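Local coordinates for protein malate dehydrogenase (Entamoeba histolytica, PDB 3I0P) that probably catalyses the NAD-dependent interconversion of malate and oxaloacetate, and binds NAD in this crystal, at residues F124-Q136 with A167-D181. Numbering follows the deposited sequence.
Sequences FGIAGYYSLLAAQ and AIGIPSDEAFPYCFD. With NAD (nicotinamide-adenine-dinucleotide), chain B.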
loop_
_atom_site.group_PDB
_atom_site.type_symbol
_atom_site.label_atom_id
_atom_site.label_comp_id
_atom_site.label_asym_id
_atom_site.label_seq_id
_atom_site.Cartn_x
_atom_site.Cartn_y
_atom_site.Cartn_z
ATOM N N PHE A 124 13.313 11.129 -9.229
ATOM C CA PHE A 124 13.497 11.671 -7.890
ATOM C C PHE A 124 14.269 10.747 -6.951
ATOM O O PHE A 124 14.239 10.921 -5.732
ATOM C CB PHE A 124 12.155 12.200 -7.316
ATOM C CG PHE A 124 11.275 11.163 -6.649
ATOM C CD1 PHE A 124 10.123 11.570 -5.996
ATOM C CD2 PHE A 124 11.593 9.806 -6.653
ATOM C CE1 PHE A 124 9.289 10.649 -5.357
ATOM C CE2 PHE A 124 10.778 8.875 -6.001
ATOM C CZ PHE A 124 9.617 9.297 -5.357
ATOM N N GLY A 125 14.982 9.784 -7.532
ATOM C CA GLY A 125 15.827 8.873 -6.771
ATOM C C GLY A 125 15.012 7.954 -5.890
ATOM O O GLY A 125 13.977 7.438 -6.306
ATOM N N ILE A 126 15.466 7.748 -4.661
ATOM C CA ILE A 126 14.770 6.829 -3.762
ATOM C C ILE A 126 13.510 7.417 -3.122
ATOM O O ILE A 126 13.541 8.513 -2.550
ATOM C CB ILE A 126 15.711 6.218 -2.691
ATOM C CG1 ILE A 126 16.498 7.301 -1.941
ATOM C CG2 ILE A 126 16.631 5.215 -3.334
ATOM C CD1 ILE A 126 16.999 6.828 -0.586
ATOM N N ALA A 127 12.399 6.692 -3.218
ATOM C CA ALA A 127 11.147 7.191 -2.647
ATOM C C ALA A 127 11.307 7.379 -1.141
ATOM O O ALA A 127 10.823 8.363 -0.568
ATOM C CB ALA A 127 9.984 6.258 -2.966
ATOM N N GLY A 128 12.026 6.443 -0.524
ATOM C CA GLY A 128 12.259 6.429 0.913
ATOM C C GLY A 128 12.808 7.716 1.475
ATOM O O GLY A 128 12.599 8.002 2.650
ATOM N N TYR A 129 13.497 8.502 0.651
ATOM C CA TYR A 129 14.151 9.724 1.130
ATOM C C TYR A 129 13.127 10.719 1.645
ATOM O O TYR A 129 13.288 11.295 2.715
ATOM C CB TYR A 129 15.005 10.372 0.032
ATOM C CG TYR A 129 15.641 11.688 0.450
ATOM C CD1 TYR A 129 16.793 11.707 1.237
ATOM C CD2 TYR A 129 15.080 12.915 0.076
ATOM C CE1 TYR A 129 17.383 12.907 1.636
ATOM C CE2 TYR A 129 15.657 14.127 0.475
ATOM C CZ TYR A 129 16.812 14.110 1.246
ATOM O OH TYR A 129 17.406 15.289 1.639
ATOM N N TYR A 130 12.069 10.913 0.869
ATOM C CA TYR A 130 11.040 11.892 1.201
ATOM C C TYR A 130 10.222 11.446 2.414
ATOM O O TYR A 130 9.834 12.266 3.244
ATOM C CB TYR A 130 10.186 12.190 -0.040
ATOM C CG TYR A 130 11.083 12.450 -1.222
ATOM C CD1 TYR A 130 11.650 13.718 -1.440
ATOM C CD2 TYR A 130 11.440 11.412 -2.079
ATOM C CE1 TYR A 130 12.523 13.936 -2.497
ATOM C CE2 TYR A 130 12.302 11.623 -3.135
ATOM C CZ TYR A 130 12.840 12.878 -3.343
ATOM O OH TYR A 130 13.688 13.050 -4.409
ATOM N N SER A 131 10.008 10.140 2.537
ATOM C CA SER A 131 9.330 9.594 3.707
ATOM C C SER A 131 10.171 9.776 4.966
ATOM O O SER A 131 9.633 10.042 6.042
ATOM C CB SER A 131 8.966 8.119 3.499
ATOM O OG SER A 131 7.831 8.011 2.646
ATOM N N LEU A 132 11.489 9.647 4.827
ATOM C CA LEU A 132 12.393 9.868 5.951
ATOM C C LEU A 132 12.318 11.307 6.469
ATOM O O LEU A 132 12.361 11.534 7.674
ATOM C CB LEU A 132 13.833 9.495 5.590
ATOM C CG LEU A 132 14.162 8.008 5.424
ATOM C CD1 LEU A 132 15.535 7.840 4.796
ATOM C CD2 LEU A 132 14.085 7.252 6.742
ATOM N N LEU A 133 12.189 12.273 5.565
ATOM C CA LEU A 133 12.033 13.665 5.965
ATOM C C LEU A 133 10.841 13.825 6.901
ATOM O O LEU A 133 10.916 14.546 7.893
ATOM C CB LEU A 133 11.867 14.575 4.745
ATOM C CG LEU A 133 13.050 14.789 3.793
ATOM C CD1 LEU A 133 12.576 15.617 2.587
ATOM C CD2 LEU A 133 14.255 15.458 4.479
ATOM N N ALA A 134 9.745 13.140 6.586
ATOM C CA ALA A 134 8.532 13.214 7.385
ATOM C C ALA A 134 8.705 12.573 8.765
ATOM O O ALA A 134 8.289 13.152 9.769
ATOM C CB ALA A 134 7.366 12.594 6.639
ATOM N N ALA A 135 9.338 11.401 8.811
ATOM C CA ALA A 135 9.577 10.700 10.075
ATOM C C ALA A 135 10.488 11.478 11.048
ATOM O O ALA A 135 10.302 11.415 12.276
ATOM C CB ALA A 135 10.113 9.316 9.816
ATOM N N GLN A 136 11.453 12.220 10.501
ATOM C CA GLN A 136 12.352 13.047 11.312
ATOM C C GLN A 136 11.620 14.183 12.028
ATOM O O GLN A 136 12.041 14.595 13.104
ATOM C CB GLN A 136 13.467 13.637 10.460
ATOM C CG GLN A 136 14.561 12.670 10.086
ATOM C CD GLN A 136 15.361 13.164 8.881
ATOM O OE1 GLN A 136 15.535 14.380 8.688
ATOM N NE2 GLN A 136 15.841 12.224 8.056
ATOM N N ALA A 167 6.788 4.593 -0.734
ATOM C CA ALA A 167 7.593 4.643 0.481
ATOM C C ALA A 167 6.742 5.141 1.636
ATOM O O ALA A 167 5.900 6.023 1.452
ATOM C CB ALA A 167 8.796 5.515 0.298
ATOM N N ILE A 168 6.954 4.548 2.812
ATOM C CA ILE A 168 6.218 4.887 4.029
ATOM C C ILE A 168 7.209 5.025 5.173
ATOM O O ILE A 168 7.880 4.049 5.539
ATOM C CB ILE A 168 5.190 3.790 4.408
ATOM C CG1 ILE A 168 4.225 3.524 3.257
ATOM C CG2 ILE A 168 4.429 4.171 5.686
ATOM C CD1 ILE A 168 3.692 2.115 3.248
ATOM N N GLY A 169 7.308 6.235 5.723
ATOM C CA GLY A 169 8.213 6.510 6.844
ATOM C C GLY A 169 7.438 6.760 8.124
ATOM O O GLY A 169 6.539 7.596 8.157
ATOM N N ILE A 170 7.773 6.029 9.180
ATOM C CA ILE A 170 7.047 6.132 10.441
ATOM C C ILE A 170 8.022 6.284 11.606
ATOM O O ILE A 170 8.955 5.475 11.747
ATOM C CB ILE A 170 6.128 4.893 10.668
ATOM C CG1 ILE A 170 4.995 4.871 9.630
ATOM C CG2 ILE A 170 5.586 4.867 12.109
ATOM C CD1 ILE A 170 4.307 3.546 9.473
ATOM N N PRO A 171 7.821 7.319 12.449
ATOM C CA PRO A 171 8.692 7.514 13.614
ATOM C C PRO A 171 8.772 6.264 14.502
ATOM O O PRO A 171 7.779 5.538 14.662
ATOM C CB PRO A 171 8.023 8.669 14.358
ATOM C CG PRO A 171 7.302 9.420 13.311
ATOM C CD PRO A 171 6.816 8.391 12.331
ATOM N N SER A 172 9.958 6.024 15.056
ATOM C CA SER A 172 10.243 4.823 15.835
ATOM C C SER A 172 11.029 5.224 17.086
ATOM O O SER A 172 11.612 6.318 17.124
ATOM C CB SER A 172 11.065 3.858 14.988
ATOM O OG SER A 172 11.342 2.659 15.682
ATOM N N ASP A 173 11.048 4.365 18.110
ATOM C CA ASP A 173 11.846 4.669 19.304
ATOM C C ASP A 173 13.194 3.984 19.220
ATOM O O ASP A 173 13.974 4.005 20.168
ATOM C CB ASP A 173 11.110 4.337 20.616
ATOM C CG ASP A 173 11.069 2.843 20.933
ATOM O OD1 ASP A 173 11.330 1.998 20.044
ATOM O OD2 ASP A 173 10.753 2.499 22.095
ATOM N N GLU A 174 13.449 3.372 18.070
ATOM C CA GLU A 174 14.719 2.742 17.788
ATOM C C GLU A 174 15.676 3.752 17.140
ATOM O O GLU A 174 15.338 4.932 17.010
ATOM C CB GLU A 174 14.491 1.533 16.891
ATOM C CG GLU A 174 13.426 0.602 17.421
ATOM C CD GLU A 174 13.296 -0.654 16.601
ATOM O OE1 GLU A 174 12.915 -0.556 15.412
ATOM O OE2 GLU A 174 13.565 -1.750 17.154
ATOM N N ALA A 175 16.862 3.289 16.746
ATOM C CA ALA A 175 17.914 4.165 16.211
ATOM C C ALA A 175 17.636 4.606 14.774
ATOM O O ALA A 175 18.293 5.503 14.252
ATOM C CB ALA A 175 19.272 3.478 16.305
ATOM N N PHE A 176 16.666 3.949 14.146
ATOM C CA PHE A 176 16.224 4.240 12.784
ATOM C C PHE A 176 14.704 4.176 12.768
ATOM O O PHE A 176 14.122 3.398 13.525
ATOM C CB PHE A 176 16.781 3.188 11.814
ATOM C CG PHE A 176 16.501 1.767 12.235
ATOM C CD1 PHE A 176 15.422 1.072 11.702
ATOM C CD2 PHE A 176 17.303 1.135 13.191
ATOM C CE1 PHE A 176 15.155 -0.239 12.100
ATOM C CE2 PHE A 176 17.043 -0.160 13.589
ATOM C CZ PHE A 176 15.970 -0.853 13.046
ATOM N N PRO A 177 14.049 4.986 11.912
ATOM C CA PRO A 177 12.587 4.886 11.790
ATOM C C PRO A 177 12.171 3.655 11.000
ATOM O O PRO A 177 13.005 3.046 10.312
ATOM C CB PRO A 177 12.218 6.140 10.995
ATOM C CG PRO A 177 13.435 6.450 10.215
ATOM C CD PRO A 177 14.588 6.098 11.109
ATOM N N TYR A 178 10.899 3.282 11.105
ATOM C CA TYR A 178 10.327 2.340 10.172
ATOM C C TYR A 178 10.346 3.033 8.821
ATOM O O TYR A 178 9.933 4.194 8.702
ATOM C CB TYR A 178 8.892 2.006 10.582
ATOM C CG TYR A 178 8.049 1.304 9.521
ATOM C CD1 TYR A 178 7.773 -0.056 9.617
ATOM C CD2 TYR A 178 7.501 2.010 8.453
ATOM C CE1 TYR A 178 6.990 -0.695 8.657
ATOM C CE2 TYR A 178 6.725 1.382 7.497
ATOM C CZ TYR A 178 6.470 0.036 7.601
ATOM O OH TYR A 178 5.698 -0.587 6.648
ATOM N N CYS A 179 10.835 2.341 7.805
ATOM C CA CYS A 179 10.812 2.893 6.468
ATOM C C CYS A 179 10.655 1.821 5.429
ATOM O O CYS A 179 11.640 1.191 5.019
ATOM C CB CYS A 179 12.076 3.696 6.168
ATOM S SG CYS A 179 11.939 4.610 4.617
ATOM N N PHE A 180 9.418 1.608 4.989
ATOM C CA PHE A 180 9.229 0.792 3.807
ATOM C C PHE A 180 9.499 1.651 2.577
ATOM O O PHE A 180 9.079 2.809 2.508
ATOM C CB PHE A 180 7.848 0.154 3.726
ATOM C CG PHE A 180 7.628 -0.576 2.437
ATOM C CD1 PHE A 180 8.344 -1.729 2.152
ATOM C CD2 PHE A 180 6.766 -0.070 1.473
ATOM C CE1 PHE A 180 8.176 -2.388 0.952
ATOM C CE2 PHE A 180 6.584 -0.739 0.258
ATOM C CZ PHE A 180 7.292 -1.895 0.002
ATOM N N ASP A 181 10.221 1.079 1.623
ATOM C CA ASP A 181 10.597 1.794 0.423
ATOM C C ASP A 181 10.855 0.807 -0.695
ATOM O O ASP A 181 11.853 0.100 -0.681
ATOM C CB ASP A 181 11.844 2.642 0.680
ATOM C CG ASP A 181 12.312 3.376 -0.557
ATOM O OD1 ASP A 181 11.489 3.596 -1.480
ATOM O OD2 ASP A 181 13.507 3.741 -0.597
HETATM P PA NAD B . 13.516 -3.995 -2.170
HETATM O O1A NAD B . 15.013 -3.843 -2.048
HETATM O O2A NAD B . 12.972 -5.263 -2.745
HETATM O O5B NAD B . 12.922 -3.776 -0.692
HETATM C C5B NAD B . 13.320 -2.629 0.080
HETATM C C4B NAD B . 12.411 -2.394 1.294
HETATM O O4B NAD B . 12.022 -3.625 1.919
HETATM C C3B NAD B . 13.097 -1.600 2.386
HETATM O O3B NAD B . 12.102 -0.833 3.083
HETATM C C2B NAD B . 13.671 -2.662 3.299
HETATM O O2B NAD B . 13.831 -2.180 4.633
HETATM C C1B NAD B . 12.598 -3.729 3.230
HETATM N N9A NAD B . 13.079 -5.122 3.464
HETATM C C8A NAD B . 13.956 -5.812 2.721
HETATM N N7A NAD B . 14.091 -7.045 3.256
HETATM C C5A NAD B . 13.282 -7.125 4.338
HETATM C C6A NAD B . 12.992 -8.121 5.277
HETATM N N6A NAD B . 13.590 -9.335 5.219
HETATM N N1A NAD B . 12.110 -7.867 6.273
HETATM C C2A NAD B . 11.506 -6.675 6.365
HETATM N N3A NAD B . 11.760 -5.706 5.475
HETATM C C4A NAD B . 12.644 -5.906 4.457
HETATM O O3 NAD B . 12.865 -2.721 -2.943
HETATM P PN NAD B . 12.993 -2.310 -4.514
HETATM O O1N NAD B . 11.614 -2.425 -5.118
HETATM O O2N NAD B . 14.169 -3.010 -5.150
HETATM O O5D NAD B . 13.363 -0.752 -4.462
HETATM C C5D NAD B . 14.706 -0.320 -4.219
HETATM C C4D NAD B . 14.814 1.194 -4.379
HETATM O O4D NAD B . 14.522 1.578 -5.726
HETATM C C3D NAD B . 13.823 1.941 -3.496
HETATM O O3D NAD B . 14.563 2.872 -2.694
HETATM C C2D NAD B . 12.852 2.624 -4.459
HETATM O O2D NAD B . 12.389 3.926 -4.059
HETATM C C1D NAD B . 13.697 2.748 -5.707
HETATM N N1N NAD B . 12.879 2.884 -6.911
HETATM C C2N NAD B . 12.748 4.114 -7.457
HETATM C C3N NAD B . 11.977 4.293 -8.609
HETATM C C7N NAD B . 11.816 5.653 -9.229
HETATM O O7N NAD B . 11.136 5.765 -10.241
HETATM N N7N NAD B . 12.415 6.701 -8.669
HETATM C C4N NAD B . 11.348 3.186 -9.186
HETATM C C5N NAD B . 11.494 1.927 -8.595
HETATM C C6N NAD B . 12.276 1.802 -7.447
#
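Ser131 against Gly169, and Gly128 against Ala167, bring helix 127-136 down onto the hairpin of strands 167-170 and 178-181, a clear case of small residues letting a helix settle close on a sheet. The helix runs nearly along strand 167-170, their axes 6.6 Å apart at 19°. At its first turn the methyl of Ala167 lies against the backbone, with CB 3.4 Å from Ala127 C, while Asp181 reaches in from the adjoining strand. Its CG, anti to the backbone N (chi1 178°), carries the carboxylate between the helix start and the cofactor: OD1 accepts from NAD O2D at 2.8 Å and OD2 from NAD O3D. Ala127 N also donates to O2D, so helix and strand together grip the nicotinamide ribose, and Gly125 O receives the carboxamide N7N. Midway, Ser131 CB sits 3.4 Å from Gly169 N, and the missing side chain of Gly169 lets the helix backbone come close at Ser131 O; the hydroxyl is hydrogen-bonded to Gly141 O. Unlike the buried NAD end, the far end is partly exposed. There the side chains of Leu132 and Pro177 cross at about a right angle, with Leu132 CD2 3.6 Å from Pro177 CG, and Ala135 CB lies 4.0 Å from Pro177 CB. Beside the hairpin, strand 139-145 continues the sheet and helix 29-45 packs against Tyr129 and Leu132, while Ile168 and Ile170, directed away from helix 127-136, meet Phe253 and Ile256 of the second subunit.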